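Local coordinates for protein isomerase/lactonizing enzyme (Agrobacterium tumefaciens, PDB 1RVK) that is of unproven function but, as a magnesium-binding member of the enolase superfamily, probably abstracts the alpha proton of a carboxylate substrate, at residues L132-I137 / G167-T172; I201-D206 / L226-I231; D215-G220 / D248-P253; V255-A260 / D277-G282. All blocks are in the same frame, centred on the assembly; numbering follows the deposited sequence.

Contact 1. Residues L132-I137 / G167-T172; sequences LAYGSI and GIKLHT
I137 and L170 form the tight end of this strand pair: I137 CD1 and L170 CD2 are 3.3 Å apart, closer than usual carbon packing, with the two side chains lying alongside each other and pointing the same way. I168 CG2 touches the same I137 methyl. This apolar patch is covered by helix 150-163, through Y153, F156 and L160. The backbones run parallel, at 27° to each other, and are joined by G135 N to G167 O, K169 N to G135 O and I137 N to K169 O, the last at 2.9 Å. The start of the pair is looser, since A133 O and G167 N are 4.4 Å apart and L132, the residue before, is partly exposed.

On the opposite face, Y134, S136 and K169 line the interior. K169 CB lies 3.6 Å from Y134 CE1; the chain then bends at chi3 (78°), which sets CE near Y134 OH and S136 OG, and K169 NZ donates to Y134 OH at 2.9 Å. NZ also forms salt bridges with E232 and E329, while S136 OG bonds to E329. H171 ND1 donates to I137 O at 2.7 Å, with the oxygen 22° out of the ring plane, and H171 CE1 comes within 3.2 Å of S136 OG. This ring edge is therefore held by the first strand. With ND1 committed to I137 O, H171 NE2 lies near D206, and K169 NZ, between E232 and E329, is a basic group beside the magnesium site, probably where the first lysine of the superfamily's Lys-X-Lys pair is expected.

Contact 2. Residues I201-D206 / L226-I231; sequences IRLMID and LGFDWI. With MG (magnesium ion), chain B.
F228 meets L203 face-on: L203 CB stands 3.6 Å from the centroid of the F228 ring, 7° off its normal, a CH-pi contact over the centre. Just before it, G227 O lies within bonding range of a water that accepts from L203 N and also reaches D229 OD1. The rim of F228 is used too, with L203 CD1 3.7 Å from F228 CE2 and I205 CG2 against F228 CD1. Next in sequence, D229 N donates to L203 O at 2.7 Å, almost straight in line with the carbonyl. Its carboxylate forms a salt bridge in which R202 NH1 approaches D229 OD2 at 2.7 Å from the syn side. The acceptor lies in the guanidinium plane, yet the two flat groups are 68° apart, and one nitrogen alone makes the bond.

W230 turns its indole to the other side of the strand, CG lying between the backbone N and the carbonyl carbon (chi1 79°). There CE of selenomethionine M204 sits 3.4 Å from the centroid of the six-membered ring of W230, offset toward the rim, so the Met-aromatic contact is led by the methyl. W230 NE1 bonds to E232, whereas W230 N is buried without a partner. W230 O takes a weak bond from I205 N at 3.3 Å. I231 closes the segment, its CA directing a C-H at I205 O.

The chemistry changes along the parallel pair, from an ion pair at the partly exposed end through buried aromatic packing to D206 OD1, which binds magnesium at 2.1 Å; the first strand supplies D206, and E232, just beyond I231, supplies a second ligand.

Contact 3. Residues D215-G220 / D248-P253; sequences DALALG and DNLDIP
G220 N donates to A216 O at 2.8 Å, an ordinary helical bond, and it is the CA of this same glycine that meets L250 across the contact. No polar bond joins the two segments, so the evidence for the contact is apolar packing. L250 CD2 lies 3.7 Å from G220 CA, and L250 CD1 is 3.8 Å from that same atom: with no side chain on G220, both leucine methyls settle directly on the helix backbone. L250 is the first residue to leave helical geometry after helix 240-249.

One turn back, L217 reaches the same methyl, L250 CD2. Its CG is anti to the backbone N (chi1 178°), and L217 CD1 touches L250 CD2 at 3.9 Å while also resting, at 3.9 Å, on N249 CB. I252 CG2 brushes G220 O from 4.2 Å.

Helix 213-224 and the end of helix 240-249 are successive outer helices of the barrel domain. Beside them, L219 packs on helix 183-197 and on I231 of strand 230-232, I252 touches F228 and I231, and P253, just before strand 254-256, hydrogen-bonds through its backbone to I231.

Contact 4. Residues V255-A260 / D277-G282; sequences VGPESA and DILRTG. With MG (magnesium ion), chain B.
V255 and I278 pair in parallel register, their CA atoms 4.5 Å apart, and G256 N donates to I278 O at 3.0 Å with an N-H...O angle of 156°. The V255 and I278 side chains share one face of the sheet and pack tightly, V255 CG2 lying 3.3 Å from I278 CD1. W230 of the preceding strand touches both. P257, which follows a cis peptide bond, sets CD against L279 CD1.

Strands 254-256 and 278-281 are joined by helix 263-272, a beta-alpha-beta crossover of the TIM-barrel-like domain, and metal ligands at the ends of such strands are characteristic of the enolase superfamily. E258 CG is anti to the backbone N (chi1 -178°) and the chain runs on extended, which carries E258 OE1 to magnesium at 2.1 Å. R280 lies alongside E258, pointing the same way, and grips this OE1 side-on with two nitrogens. R280 NE meets E258 OE1 on the anti side at 3.0 Å, while R280 NH1 reaches it from above the carboxylate plane at 3.3 Å. R280 NH1 has a second partner in E329. E258 OE2 accepts at 2.6 Å from a water that is itself a magnesium ligand, and D206 and E232 supply the remaining protein ligands.

In the fold
Contacts 1, 2 and 4 lie on one curled sheet of the barrel, with centres 9 Å (1 and 2), 15 Å (2 and 4) and 16 Å (1 and 4) apart. Parallel strands 130-137, 167-171, 202-206, 230-232, 254-256 and 278-281 are neighbours in chain order. Contact 3 lies outside them, its centre 12 Å from that of contact 2, where helix 213-224 meets the end of helix 240-249 and the loop after it; its segments alternate with those of contact 2. D206 and E258 bring contacts 2 and 4 to one magnesium ion, while K169 and R280, like charges close together, both form salt bridges with E329, which joins contacts 1 and 4 in one probable active site.

Contact 1. Residues L132-I137 / G167-T172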
loop_
_atom_site.group_PDB
_atom_site.type_symbol
_atom_site.label_atom_id
_atom_site.label_comp_id
_atom_site.label_asym_id
_atom_site.label_seq_id
_atom_site.Cartn_x
_atom_site.Cartn_y
_atom_site.Cartn_z
ATOM N N LEU A 132 12.387 8.254 4.680
ATOM C CA LEU A 132 13.000 6.943 4.795
ATOM C C LEU A 132 12.001 5.892 4.334
ATOM O O LEU A 132 10.800 6.016 4.570
ATOM C CB LEU A 132 13.383 6.648 6.248
ATOM C CG LEU A 132 14.536 7.434 6.871
ATOM C CD1 LEU A 132 14.632 7.088 8.348
ATOM C CD2 LEU A 132 15.841 7.099 6.161
ATOM N N ALA A 133 12.508 4.858 3.677
ATOM C CA ALA A 133 11.660 3.774 3.209
ATOM C C ALA A 133 12.199 2.464 3.756
ATOM O O ALA A 133 13.405 2.328 3.971
ATOM C CB ALA A 133 11.656 3.734 1.683
ATOM N N TYR A 134 11.311 1.510 4.021
ATOM C CA TYR A 134 11.774 0.209 4.475
ATOM C C TYR A 134 11.578 -0.740 3.306
ATOM O O TYR A 134 10.677 -0.548 2.489
ATOM C CB TYR A 134 11.024 -0.278 5.734
ATOM C CG TYR A 134 9.521 -0.520 5.634
ATOM C CD1 TYR A 134 9.005 -1.677 5.045
ATOM C CD2 TYR A 134 8.623 0.375 6.208
ATOM C CE1 TYR A 134 7.623 -1.937 5.041
ATOM C CE2 TYR A 134 7.256 0.131 6.211
ATOM C CZ TYR A 134 6.759 -1.021 5.633
ATOM O OH TYR A 134 5.402 -1.253 5.669
ATOM N N GLY A 135 12.456 -1.730 3.197
ATOM C CA GLY A 135 12.340 -2.693 2.119
ATOM C C GLY A 135 11.329 -3.730 2.556
ATOM O O GLY A 135 11.581 -4.479 3.495
ATOM N N SER A 136 10.185 -3.764 1.877
ATOM C CA SER A 136 9.110 -4.694 2.204
ATOM C C SER A 136 9.261 -5.959 1.362
ATOM O O SER A 136 9.001 -5.949 0.159
ATOM C CB SER A 136 7.761 -4.018 1.930
ATOM O OG SER A 136 6.727 -4.574 2.720
ATOM N N ILE A 137 9.678 -7.044 2.007
ATOM C CA ILE A 137 9.912 -8.320 1.332
ATOM C C ILE A 137 8.652 -9.132 1.042
ATOM O O ILE A 137 7.780 -9.274 1.901
ATOM C CB ILE A 137 10.874 -9.196 2.160
ATOM C CG1 ILE A 137 12.160 -8.420 2.450
ATOM C CG2 ILE A 137 11.203 -10.475 1.399
ATOM C CD1 ILE A 137 13.115 -9.137 3.386
ATOM N N GLY A 167 15.440 0.119 7.172
ATOM C CA GLY A 167 14.432 -0.718 7.799
ATOM C C GLY A 167 14.067 -1.835 6.841
ATOM O O GLY A 167 14.172 -1.665 5.631
ATOM N N ILE A 168 13.642 -2.975 7.376
ATOM C CA ILE A 168 13.272 -4.124 6.554
ATOM C C ILE A 168 12.073 -4.834 7.162
ATOM O O ILE A 168 12.063 -5.102 8.363
ATOM C CB ILE A 168 14.430 -5.147 6.480
ATOM C CG1 ILE A 168 15.650 -4.502 5.826
ATOM C CG2 ILE A 168 13.994 -6.385 5.689
ATOM C CD1 ILE A 168 16.905 -5.351 5.910
ATOM N N LYS A 169 11.067 -5.136 6.344
ATOM C CA LYS A 169 9.899 -5.849 6.849
ATOM C C LYS A 169 9.751 -7.187 6.141
ATOM O O LYS A 169 9.785 -7.261 4.913
ATOM C CB LYS A 169 8.609 -5.045 6.654
ATOM C CG LYS A 169 7.408 -5.703 7.346
ATOM C CD LYS A 169 6.158 -4.829 7.329
ATOM C CE LYS A 169 5.453 -4.860 5.978
ATOM N NZ LYS A 169 4.295 -3.915 5.949
ATOM N N LEU A 170 9.590 -8.249 6.918
ATOM C CA LEU A 170 9.419 -9.563 6.324
ATOM C C LEU A 170 7.952 -9.936 6.238
ATOM O O LEU A 170 7.185 -9.658 7.158
ATOM C CB LEU A 170 10.097 -10.650 7.163
ATOM C CG LEU A 170 11.582 -10.662 7.518
ATOM C CD1 LEU A 170 11.888 -11.998 8.182
ATOM C CD2 LEU A 170 12.437 -10.493 6.275
ATOM N N HIS A 171 7.564 -10.531 5.115
ATOM C CA HIS A 171 6.219 -11.076 4.956
ATOM C C HIS A 171 6.652 -12.537 4.922
ATOM O O HIS A 171 7.439 -12.918 4.055
ATOM C CB HIS A 171 5.569 -10.705 3.613
ATOM C CG HIS A 171 4.996 -9.321 3.571
ATOM N ND1 HIS A 171 5.747 -8.212 3.251
ATOM C CD2 HIS A 171 3.739 -8.869 3.803
ATOM C CE1 HIS A 171 4.979 -7.135 3.285
ATOM N NE2 HIS A 171 3.756 -7.507 3.617
ATOM N N THR A 172 6.184 -13.350 5.863
ATOM C CA THR A 172 6.602 -14.743 5.886
ATOM C C THR A 172 5.722 -15.696 5.077
ATOM O O THR A 172 4.904 -15.254 4.271
ATOM C CB THR A 172 6.779 -15.229 7.343
ATOM O OG1 THR A 172 5.713 -14.724 8.160
ATOM C CG2 THR A 172 8.105 -14.719 7.898
#

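Contact 2. Residues I201-D206 / L226-I231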
loop_
_atom_site.group_PDB
_atom_site.type_symbol
_atom_site.label_atom_id
_atom_site.label_comp_id
_atom_site.label_asym_id
_atom_site.label_seq_id
_atom_site.Cartn_x
_atom_site.Cartn_y
_atom_site.Cartn_z
ATOM N N ILE A 201 19.617 -2.081 12.454
ATOM C CA ILE A 201 18.662 -1.997 11.356
ATOM C C ILE A 201 17.284 -2.280 11.955
ATOM O O ILE A 201 17.130 -3.214 12.735
ATOM C CB ILE A 201 18.986 -3.041 10.260
ATOM C CG1 ILE A 201 20.353 -2.730 9.641
ATOM C CG2 ILE A 201 17.904 -3.044 9.189
ATOM C CD1 ILE A 201 20.437 -1.371 8.955
ATOM N N ARG A 202 16.289 -1.467 11.612
ATOM C CA ARG A 202 14.945 -1.670 12.142
ATOM C C ARG A 202 14.261 -2.819 11.405
ATOM O O ARG A 202 14.298 -2.893 10.175
ATOM C CB ARG A 202 14.133 -0.373 12.037
ATOM C CG ARG A 202 14.570 0.682 13.058
ATOM C CD ARG A 202 13.899 2.031 12.829
ATOM N NE ARG A 202 14.311 3.018 13.824
ATOM C CZ ARG A 202 13.810 3.095 15.054
ATOM N NH1 ARG A 202 12.872 2.243 15.445
ATOM N NH2 ARG A 202 14.247 4.025 15.894
ATOM N N LEU A 203 13.644 -3.718 12.168
ATOM C CA LEU A 203 12.993 -4.895 11.597
ATOM C C LEU A 203 11.537 -5.046 11.990
ATOM O O LEU A 203 11.151 -4.761 13.125
ATOM C CB LEU A 203 13.744 -6.161 12.016
ATOM C CG LEU A 203 15.206 -6.260 11.579
ATOM C CD1 LEU A 203 15.826 -7.556 12.105
ATOM C CD2 LEU A 203 15.271 -6.219 10.066
HETATM N N MSE A 204 10.732 -5.519 11.043
HETATM C CA MSE A 204 9.320 -5.731 11.289
HETATM C C MSE A 204 8.836 -6.994 10.600
HETATM O O MSE A 204 9.485 -7.501 9.681
HETATM C CB MSE A 204 8.529 -4.509 10.836
HETATM C CG MSE A 204 8.913 -3.280 11.649
HETATM SE SE MSE A 204 10.203 -2.198 10.734
HETATM C CE MSE A 204 8.787 -1.526 9.671
ATOM N N ILE A 205 7.701 -7.510 11.058
ATOM C CA ILE A 205 7.153 -8.737 10.499
ATOM C C ILE A 205 5.657 -8.646 10.259
ATOM O O ILE A 205 4.903 -8.185 11.116
ATOM C CB ILE A 205 7.445 -9.950 11.435
ATOM C CG1 ILE A 205 6.714 -11.200 10.939
ATOM C CG2 ILE A 205 7.023 -9.628 12.859
ATOM C CD1 ILE A 205 7.294 -11.801 9.692
ATOM N N ASP A 206 5.253 -9.085 9.072
ATOM C CA ASP A 206 3.857 -9.113 8.655
ATOM C C ASP A 206 3.649 -10.580 8.286
ATOM O O ASP A 206 3.844 -10.980 7.140
ATOM C CB ASP A 206 3.669 -8.202 7.442
ATOM C CG ASP A 206 2.219 -8.051 7.030
ATOM O OD1 ASP A 206 1.978 -7.305 6.072
ATOM O OD2 ASP A 206 1.324 -8.666 7.641
ATOM N N LEU A 226 14.225 -10.629 19.704
ATOM C CA LEU A 226 14.858 -10.156 18.474
ATOM C C LEU A 226 14.795 -8.641 18.290
ATOM O O LEU A 226 15.335 -8.107 17.325
ATOM C CB LEU A 226 14.242 -10.842 17.254
ATOM C CG LEU A 226 14.501 -12.341 17.082
ATOM C CD1 LEU A 226 16.002 -12.597 17.067
ATOM C CD2 LEU A 226 13.853 -13.114 18.207
ATOM N N GLY A 227 14.123 -7.956 19.209
ATOM C CA GLY A 227 14.030 -6.509 19.133
ATOM C C GLY A 227 13.351 -5.922 17.908
ATOM O O GLY A 227 13.789 -4.889 17.396
ATOM N N PHE A 228 12.287 -6.564 17.436
ATOM C CA PHE A 228 11.561 -6.068 16.269
ATOM C C PHE A 228 10.729 -4.836 16.623
ATOM O O PHE A 228 10.230 -4.718 17.743
ATOM C CB PHE A 228 10.647 -7.159 15.693
ATOM C CG PHE A 228 11.309 -8.030 14.658
ATOM C CD1 PHE A 228 10.677 -8.279 13.441
ATOM C CD2 PHE A 228 12.562 -8.590 14.889
ATOM C CE1 PHE A 228 11.286 -9.075 12.462
ATOM C CE2 PHE A 228 13.180 -9.389 13.917
ATOM C CZ PHE A 228 12.541 -9.630 12.702
ATOM N N ASP A 229 10.583 -3.933 15.654
ATOM C CA ASP A 229 9.837 -2.689 15.825
ATOM C C ASP A 229 8.330 -2.880 15.911
ATOM O O ASP A 229 7.651 -2.153 16.633
ATOM C CB ASP A 229 10.148 -1.726 14.679
ATOM C CG ASP A 229 11.410 -0.927 14.914
ATOM O OD1 ASP A 229 12.269 -1.373 15.704
ATOM O OD2 ASP A 229 11.545 0.150 14.293
ATOM N N TRP A 230 7.797 -3.830 15.155
ATOM C CA TRP A 230 6.366 -4.078 15.213
ATOM C C TRP A 230 5.959 -5.406 14.602
ATOM O O TRP A 230 6.707 -6.013 13.834
ATOM C CB TRP A 230 5.573 -2.922 14.555
ATOM C CG TRP A 230 5.479 -2.893 13.026
ATOM C CD1 TRP A 230 5.084 -3.912 12.198
ATOM C CD2 TRP A 230 5.669 -1.749 12.177
ATOM N NE1 TRP A 230 5.014 -3.472 10.896
ATOM C CE2 TRP A 230 5.367 -2.149 10.854
ATOM C CE3 TRP A 230 6.062 -0.421 12.408
ATOM C CZ2 TRP A 230 5.446 -1.269 9.766
ATOM C CZ3 TRP A 230 6.140 0.455 11.323
ATOM C CH2 TRP A 230 5.833 0.023 10.021
ATOM N N ILE A 231 4.777 -5.863 14.991
ATOM C CA ILE A 231 4.212 -7.096 14.473
ATOM C C ILE A 231 2.972 -6.591 13.747
ATOM O O ILE A 231 2.199 -5.803 14.294
ATOM C CB ILE A 231 3.857 -8.089 15.617
ATOM C CG1 ILE A 231 3.267 -9.371 15.023
ATOM C CG2 ILE A 231 2.917 -7.438 16.618
ATOM C CD1 ILE A 231 2.997 -10.456 16.050
HETATM MG MG MG B . 0.606 -5.776 5.631
HETATM O O HOH W 1 13.965 -3.222 15.056
HETATM O O HOH W 2 -0.790 -6.901 6.961
HETATM O O HOH W 3 -0.307 -6.744 3.769
HETATM O O HOH W 4 2.261 -5.045 4.221
#

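Contact 3. Residues D215-G220 / D248-P253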
loop_
_atom_site.group_PDB
_atom_site.type_symbol
_atom_site.label_atom_id
_atom_site.label_comp_id
_atom_site.label_asym_id
_atom_site.label_seq_id
_atom_site.Cartn_x
_atom_site.Cartn_y
_atom_site.Cartn_z
ATOM N N ASP A 215 -1.448 -18.836 18.549
ATOM C CA ASP A 215 -0.292 -18.819 17.651
ATOM C C ASP A 215 0.315 -17.418 17.547
ATOM O O ASP A 215 1.534 -17.264 17.520
ATOM C CB ASP A 215 -0.668 -19.326 16.249
ATOM C CG ASP A 215 -0.695 -20.850 16.158
ATOM O OD1 ASP A 215 -0.070 -21.520 17.010
ATOM O OD2 ASP A 215 -1.328 -21.380 15.219
ATOM N N ALA A 216 -0.532 -16.396 17.488
ATOM C CA ALA A 216 -0.041 -15.027 17.400
ATOM C C ALA A 216 0.730 -14.644 18.662
ATOM O O ALA A 216 1.709 -13.903 18.594
ATOM C CB ALA A 216 -1.206 -14.059 17.182
ATOM N N LEU A 217 0.284 -15.142 19.816
ATOM C CA LEU A 217 0.961 -14.848 21.076
ATOM C C LEU A 217 2.351 -15.490 21.063
ATOM O O LEU A 217 3.331 -14.887 21.501
ATOM C CB LEU A 217 0.150 -15.393 22.262
ATOM C CG LEU A 217 0.777 -15.204 23.650
ATOM C CD1 LEU A 217 0.839 -13.718 23.981
ATOM C CD2 LEU A 217 -0.040 -15.942 24.704
ATOM N N ALA A 218 2.427 -16.714 20.552
ATOM C CA ALA A 218 3.695 -17.432 20.472
ATOM C C ALA A 218 4.637 -16.708 19.514
ATOM O O ALA A 218 5.839 -16.597 19.764
ATOM C CB ALA A 218 3.459 -18.856 19.998
ATOM N N LEU A 219 4.087 -16.222 18.408
ATOM C CA LEU A 219 4.887 -15.498 17.430
ATOM C C LEU A 219 5.400 -14.197 18.052
ATOM O O LEU A 219 6.596 -13.904 18.011
ATOM C CB LEU A 219 4.039 -15.204 16.185
ATOM C CG LEU A 219 4.662 -14.467 14.992
ATOM C CD1 LEU A 219 4.845 -13.007 15.324
ATOM C CD2 LEU A 219 5.987 -15.105 14.612
ATOM N N GLY A 220 4.492 -13.424 18.638
ATOM C CA GLY A 220 4.879 -12.165 19.251
ATOM C C GLY A 220 5.909 -12.321 20.355
ATOM O O GLY A 220 6.840 -11.523 20.462
ATOM N N ASP A 248 -2.497 -6.236 24.681
ATOM C CA ASP A 248 -2.322 -6.241 26.126
ATOM C C ASP A 248 -1.359 -7.333 26.590
ATOM O O ASP A 248 -0.787 -7.238 27.678
ATOM C CB ASP A 248 -3.676 -6.403 26.820
ATOM C CG ASP A 248 -4.501 -5.126 26.790
ATOM O OD1 ASP A 248 -5.678 -5.161 27.208
ATOM O OD2 ASP A 248 -3.967 -4.083 26.354
ATOM N N ASN A 249 -1.167 -8.357 25.763
ATOM C CA ASN A 249 -0.284 -9.461 26.124
ATOM C C ASN A 249 1.111 -9.444 25.501
ATOM O O ASN A 249 1.949 -10.272 25.850
ATOM C CB ASN A 249 -0.957 -10.802 25.804
ATOM C CG ASN A 249 -2.068 -11.142 26.781
ATOM O OD1 ASN A 249 -3.197 -10.664 26.656
ATOM N ND2 ASN A 249 -1.743 -11.958 27.776
ATOM N N LEU A 250 1.364 -8.521 24.579
ATOM C CA LEU A 250 2.677 -8.443 23.943
ATOM C C LEU A 250 3.398 -7.154 24.296
ATOM O O LEU A 250 2.763 -6.137 24.550
ATOM C CB LEU A 250 2.552 -8.506 22.416
ATOM C CG LEU A 250 2.110 -9.796 21.729
ATOM C CD1 LEU A 250 2.270 -9.631 20.222
ATOM C CD2 LEU A 250 2.956 -10.964 22.213
ATOM N N ASP A 251 4.725 -7.201 24.306
ATOM C CA ASP A 251 5.520 -6.013 24.579
ATOM C C ASP A 251 5.768 -5.294 23.250
ATOM O O ASP A 251 5.751 -4.067 23.184
ATOM C CB ASP A 251 6.858 -6.393 25.223
ATOM C CG ASP A 251 6.731 -6.679 26.711
ATOM O OD1 ASP A 251 7.735 -7.102 27.321
ATOM O OD2 ASP A 251 5.633 -6.472 27.273
ATOM N N ILE A 252 5.988 -6.072 22.193
ATOM C CA ILE A 252 6.242 -5.509 20.868
ATOM C C ILE A 252 5.013 -4.766 20.351
ATOM O O ILE A 252 3.878 -5.225 20.509
ATOM C CB ILE A 252 6.645 -6.617 19.847
ATOM C CG1 ILE A 252 6.969 -5.986 18.490
ATOM C CG2 ILE A 252 5.517 -7.634 19.691
ATOM C CD1 ILE A 252 7.561 -6.963 17.474
ATOM N N PRO A 253 5.221 -3.590 19.742
ATOM C CA PRO A 253 4.095 -2.814 19.215
ATOM C C PRO A 253 3.310 -3.561 18.138
ATOM O O PRO A 253 3.886 -4.243 17.284
ATOM C CB PRO A 253 4.768 -1.562 18.661
ATOM C CG PRO A 253 5.946 -1.386 19.587
ATOM C CD PRO A 253 6.467 -2.804 19.692
#

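Contact 4. Residues V255-A260 / D277-G282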
loop_
_atom_site.group_PDB
_atom_site.type_symbol
_atom_site.label_atom_id
_atom_site.label_comp_id
_atom_site.label_asym_id
_atom_site.label_seq_id
_atom_site.Cartn_x
_atom_site.Cartn_y
_atom_site.Cartn_z
ATOM N N VAL A 255 0.747 -3.073 15.021
ATOM C CA VAL A 255 0.319 -2.043 14.078
ATOM C C VAL A 255 -0.875 -2.550 13.282
ATOM O O VAL A 255 -0.887 -3.695 12.839
ATOM C CB VAL A 255 1.449 -1.669 13.093
ATOM C CG1 VAL A 255 0.993 -0.542 12.172
ATOM C CG2 VAL A 255 2.677 -1.248 13.862
ATOM N N GLY A 256 -1.880 -1.698 13.118
ATOM C CA GLY A 256 -3.065 -2.086 12.378
ATOM C C GLY A 256 -4.160 -1.044 12.506
ATOM O O GLY A 256 -3.977 -0.044 13.192
ATOM N N PRO A 257 -5.307 -1.238 11.840
ATOM C CA PRO A 257 -5.608 -2.374 10.970
ATOM C C PRO A 257 -5.276 -2.031 9.523
ATOM O O PRO A 257 -5.488 -0.901 9.087
ATOM C CB PRO A 257 -7.100 -2.565 11.183
ATOM C CG PRO A 257 -7.586 -1.143 11.266
ATOM C CD PRO A 257 -6.516 -0.426 12.086
ATOM N N GLU A 258 -4.750 -2.994 8.774
ATOM C CA GLU A 258 -4.430 -2.717 7.382
ATOM C C GLU A 258 -5.578 -3.006 6.428
ATOM O O GLU A 258 -5.977 -2.136 5.652
ATOM C CB GLU A 258 -3.219 -3.525 6.914
ATOM C CG GLU A 258 -2.849 -3.199 5.472
ATOM C CD GLU A 258 -1.783 -4.104 4.918
ATOM O OE1 GLU A 258 -0.681 -4.129 5.493
ATOM O OE2 GLU A 258 -2.044 -4.784 3.907
ATOM N N SER A 259 -6.113 -4.223 6.495
ATOM C CA SER A 259 -7.172 -4.646 5.585
ATOM C C SER A 259 -8.614 -4.446 6.028
ATOM O O SER A 259 -9.518 -4.491 5.199
ATOM C CB SER A 259 -6.968 -6.120 5.211
ATOM O OG SER A 259 -7.104 -6.965 6.343
ATOM N N ALA A 260 -8.837 -4.233 7.318
ATOM C CA ALA A 260 -10.195 -4.048 7.823
ATOM C C ALA A 260 -10.959 -2.966 7.056
ATOM O O ALA A 260 -10.390 -1.945 6.673
ATOM C CB ALA A 260 -10.155 -3.706 9.310
ATOM N N ASP A 277 -1.058 -0.288 18.866
ATOM C CA ASP A 277 -0.126 0.687 19.430
ATOM C C ASP A 277 0.274 1.695 18.356
ATOM O O ASP A 277 0.690 2.814 18.660
ATOM C CB ASP A 277 1.123 -0.027 19.944
ATOM C CG ASP A 277 0.791 -1.114 20.949
ATOM O OD1 ASP A 277 0.335 -0.773 22.062
ATOM O OD2 ASP A 277 0.972 -2.304 20.616
ATOM N N ILE A 278 0.158 1.272 17.102
ATOM C CA ILE A 278 0.475 2.105 15.943
ATOM C C ILE A 278 -0.679 1.867 14.975
ATOM O O ILE A 278 -1.063 0.721 14.741
ATOM C CB ILE A 278 1.785 1.651 15.257
ATOM C CG1 ILE A 278 2.951 1.694 16.249
ATOM C CG2 ILE A 278 2.079 2.538 14.056
ATOM C CD1 ILE A 278 4.216 1.026 15.727
ATOM N N LEU A 279 -1.236 2.937 14.418
ATOM C CA LEU A 279 -2.350 2.794 13.489
ATOM C C LEU A 279 -1.830 2.491 12.088
ATOM O O LEU A 279 -0.647 2.680 11.795
ATOM C CB LEU A 279 -3.177 4.083 13.463
ATOM C CG LEU A 279 -4.594 4.003 12.885
ATOM C CD1 LEU A 279 -5.448 3.085 13.759
ATOM C CD2 LEU A 279 -5.206 5.408 12.819
ATOM N N ARG A 280 -2.710 2.000 11.224
ATOM C CA ARG A 280 -2.315 1.715 9.851
ATOM C C ARG A 280 -3.423 2.176 8.920
ATOM O O ARG A 280 -4.604 2.148 9.271
ATOM C CB ARG A 280 -2.050 0.221 9.650
ATOM C CG ARG A 280 -1.388 -0.130 8.304
ATOM C CD ARG A 280 -0.579 -1.416 8.460
ATOM N NE ARG A 280 0.107 -1.898 7.260
ATOM C CZ ARG A 280 1.128 -1.294 6.654
ATOM N NH1 ARG A 280 1.681 -1.850 5.582
ATOM N NH2 ARG A 280 1.589 -0.131 7.095
ATOM N N THR A 281 -3.028 2.636 7.742
ATOM C CA THR A 281 -3.974 3.086 6.740
ATOM C C THR A 281 -3.312 2.811 5.404
ATOM O O THR A 281 -2.210 2.265 5.351
ATOM C CB THR A 281 -4.271 4.600 6.862
ATOM O OG1 THR A 281 -5.374 4.939 6.011
ATOM C CG2 THR A 281 -3.051 5.428 6.452
ATOM N N GLY A 282 -3.990 3.180 4.328
ATOM C CA GLY A 282 -3.445 2.975 3.002
ATOM C C GLY A 282 -4.463 3.522 2.031
ATOM O O GLY A 282 -5.663 3.377 2.259
HETATM MG MG MG B . 0.606 -5.776 5.631
HETATM O O HOH W 3 -0.307 -6.744 3.769
HETATM O O HOH W 2 -0.790 -6.901 6.961
HETATM O O HOH W 4 2.261 -5.045 4.221
#